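Local coordinates for protein LysR family transcriptional regulator (Vibrio vulnificus, PDB 5B7H) that probably binds DNA and regulates transcription as a LysR-family, OxyR-type factor, of which this chain is the regulatory domain, at residues Glu51-Asn56 against Glu120-Leu125. The protein carries 1 engineered substitution. Sequence-based numbering, arbitrary orientation.
Sequences EDTTTN and EKEHSL. Engineered in segment 120-125: Ser-124 (natural residue Cys). With SO4 (sulfate ion), chain C.
The carboxylate of Glu-122 meets Thr-53 through one oxygen, OE1, which lies 3.7 Å from Thr-53 OG1 without a hydrogen bond; the His-123 ring turns its edge to the sulfate, with O4 near the ring plane and accepting from ND1. The setting is the cleft between the two subdomains of a periplasmic-binding-protein-like LysR regulatory domain, where the first turns of helices 54-62 and 124-132 border a water-bridged gap. Direct packing is slight, 163 Å² in all, and no hydrogen bond joins the segments directly. Water bridges them instead: one molecule accepts from Thr-55 N and donates to Glu-122 O and OE1, the bend of Glu-122 at chi2 (-68°) folding the carboxylate back to reach it. A second accepts from Thr-54 N and donates to Glu-122 O. The sulfate, probably from the crystallisation liquor, is bound by Ser-124 N and Leu-125 N (2.9 Å from Leu-125 N to O2), and by Thr-25 OG1. Ser-124, engineered from the natural Cys, adds its OG to O1 at 2.9 Å. Thr-53 is the N-cap of helix 54-62: chi1 of 74° turns OG1 back over the main chain, where it accepts from Asn-56 N at 3.1 Å and 158°.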
loop_
_atom_site.group_PDB
_atom_site.type_symbol
_atom_site.label_atom_id
_atom_site.label_comp_id
_atom_site.label_asym_id
_atom_site.label_seq_id
_atom_site.Cartn_x
_atom_site.Cartn_y
_atom_site.Cartn_z
ATOM N N GLU A 51 -7.886 -2.839 -6.187
ATOM C CA GLU A 51 -7.306 -3.395 -4.980
ATOM C C GLU A 51 -8.358 -3.325 -3.881
ATOM O O GLU A 51 -8.942 -2.257 -3.623
ATOM C CB GLU A 51 -6.036 -2.617 -4.594
ATOM C CG GLU A 51 -5.412 -3.167 -3.324
ATOM C CD GLU A 51 -4.088 -2.483 -2.955
ATOM O OE1 GLU A 51 -3.914 -2.219 -1.734
ATOM O OE2 GLU A 51 -3.272 -2.192 -3.841
ATOM N N ASP A 52 -8.598 -4.459 -3.216
ATOM C CA ASP A 52 -9.645 -4.473 -2.187
ATOM C C ASP A 52 -9.439 -5.747 -1.373
ATOM O O ASP A 52 -8.642 -6.611 -1.752
ATOM C CB ASP A 52 -11.080 -4.393 -2.765
ATOM C CG ASP A 52 -12.094 -3.672 -1.836
ATOM O OD1 ASP A 52 -13.125 -3.181 -2.385
ATOM O OD2 ASP A 52 -11.888 -3.610 -0.568
ATOM N N THR A 53 -10.193 -5.828 -0.255
ATOM C CA THR A 53 -10.207 -6.991 0.643
ATOM C C THR A 53 -10.787 -8.201 -0.093
ATOM O O THR A 53 -11.606 -8.040 -0.993
ATOM C CB THR A 53 -11.188 -6.712 1.841
ATOM O OG1 THR A 53 -12.620 -6.784 1.470
ATOM C CG2 THR A 53 -10.989 -5.503 2.404
ATOM N N THR A 54 -10.433 -9.409 0.381
ATOM C CA THR A 54 -10.950 -10.644 -0.243
ATOM C C THR A 54 -12.478 -10.650 -0.355
ATOM O O THR A 54 -13.029 -10.909 -1.430
ATOM C CB THR A 54 -10.464 -11.874 0.534
ATOM O OG1 THR A 54 -9.051 -11.957 0.450
ATOM C CG2 THR A 54 -11.049 -13.177 -0.037
ATOM N N THR A 55 -13.180 -10.363 0.741
ATOM C CA THR A 55 -14.624 -10.437 0.671
ATOM C C THR A 55 -15.189 -9.429 -0.318
ATOM O O THR A 55 -16.144 -9.733 -1.048
ATOM C CB THR A 55 -15.214 -10.256 2.076
ATOM O OG1 THR A 55 -14.688 -11.288 2.935
ATOM C CG2 THR A 55 -16.750 -10.319 2.059
ATOM N N ASN A 56 -14.654 -8.198 -0.325
ATOM C CA ASN A 56 -15.150 -7.186 -1.252
ATOM C C ASN A 56 -14.860 -7.571 -2.701
ATOM O O ASN A 56 -15.673 -7.320 -3.615
ATOM C CB ASN A 56 -14.535 -5.819 -0.913
ATOM C CG ASN A 56 -15.139 -5.211 0.359
ATOM O OD1 ASN A 56 -16.227 -5.601 0.780
ATOM N ND2 ASN A 56 -14.415 -4.270 0.985
ATOM N N GLU A 120 -5.328 -6.907 11.104
ATOM C CA GLU A 120 -6.718 -7.232 11.432
ATOM C C GLU A 120 -7.278 -8.317 10.458
ATOM O O GLU A 120 -6.774 -8.500 9.357
ATOM C CB GLU A 120 -7.583 -5.993 11.226
ATOM C CG GLU A 120 -7.284 -4.808 12.094
ATOM C CD GLU A 120 -8.284 -3.656 11.840
ATOM O OE1 GLU A 120 -8.919 -3.664 10.745
ATOM O OE2 GLU A 120 -8.433 -2.761 12.728
ATOM N N LYS A 121 -8.472 -8.875 10.790
ATOM C CA LYS A 121 -9.027 -10.107 10.173
ATOM C C LYS A 121 -9.550 -9.938 8.743
ATOM O O LYS A 121 -9.544 -10.909 7.972
ATOM C CB LYS A 121 -10.137 -10.683 11.064
ATOM C CG LYS A 121 -9.718 -10.980 12.521
ATOM C CD LYS A 121 -8.199 -11.291 12.660
ATOM C CE LYS A 121 -7.858 -11.834 14.072
ATOM N NZ LYS A 121 -6.488 -12.466 14.266
ATOM N N GLU A 122 -9.920 -8.732 8.319
ATOM C CA GLU A 122 -10.275 -8.559 6.902
ATOM C C GLU A 122 -9.129 -8.957 5.967
ATOM O O GLU A 122 -9.378 -9.226 4.777
ATOM C CB GLU A 122 -10.753 -7.126 6.601
ATOM C CG GLU A 122 -12.207 -6.874 7.054
ATOM C CD GLU A 122 -13.216 -7.677 6.233
ATOM O OE1 GLU A 122 -13.075 -7.698 4.987
ATOM O OE2 GLU A 122 -14.132 -8.301 6.825
ATOM N N HIS A 123 -7.910 -9.077 6.515
ATOM C CA HIS A 123 -6.702 -9.421 5.783
ATOM C C HIS A 123 -6.433 -10.927 5.830
ATOM O O HIS A 123 -6.277 -11.561 6.898
ATOM C CB HIS A 123 -5.521 -8.630 6.328
ATOM C CG HIS A 123 -5.753 -7.147 6.289
ATOM N ND1 HIS A 123 -5.500 -6.378 5.179
ATOM C CD2 HIS A 123 -6.283 -6.317 7.220
ATOM C CE1 HIS A 123 -5.856 -5.124 5.437
ATOM N NE2 HIS A 123 -6.320 -5.068 6.670
ATOM N N SER A 124 -6.378 -11.506 4.653
ATOM C CA SER A 124 -6.065 -12.926 4.562
ATOM C C SER A 124 -4.650 -13.264 5.038
ATOM O O SER A 124 -4.414 -14.430 5.430
ATOM C CB SER A 124 -6.299 -13.428 3.118
ATOM O OG SER A 124 -5.347 -12.796 2.270
ATOM N N LEU A 125 -3.715 -12.304 5.023
ATOM C CA LEU A 125 -2.346 -12.577 5.451
ATOM C C LEU A 125 -2.311 -13.159 6.851
ATOM O O LEU A 125 -1.548 -14.111 7.121
ATOM C CB LEU A 125 -1.484 -11.313 5.351
ATOM C CG LEU A 125 0.007 -11.592 5.624
ATOM C CD1 LEU A 125 0.595 -12.335 4.396
ATOM C CD2 LEU A 125 0.738 -10.289 5.815
HETATM S S SO4 C . -4.701 -9.014 2.701
HETATM O O1 SO4 C . -5.913 -9.909 2.463
HETATM O O2 SO4 C . -3.963 -9.621 3.838
HETATM O O3 SO4 C . -3.952 -8.961 1.459
HETATM O O4 SO4 C . -5.172 -7.689 3.043
HETATM O O HOH W 1 -7.027 -13.748 -0.423
HETATM O O HOH W 2 -8.215 -9.976 2.226
HETATM O O HOH W 3 -11.987 -9.842 3.491
#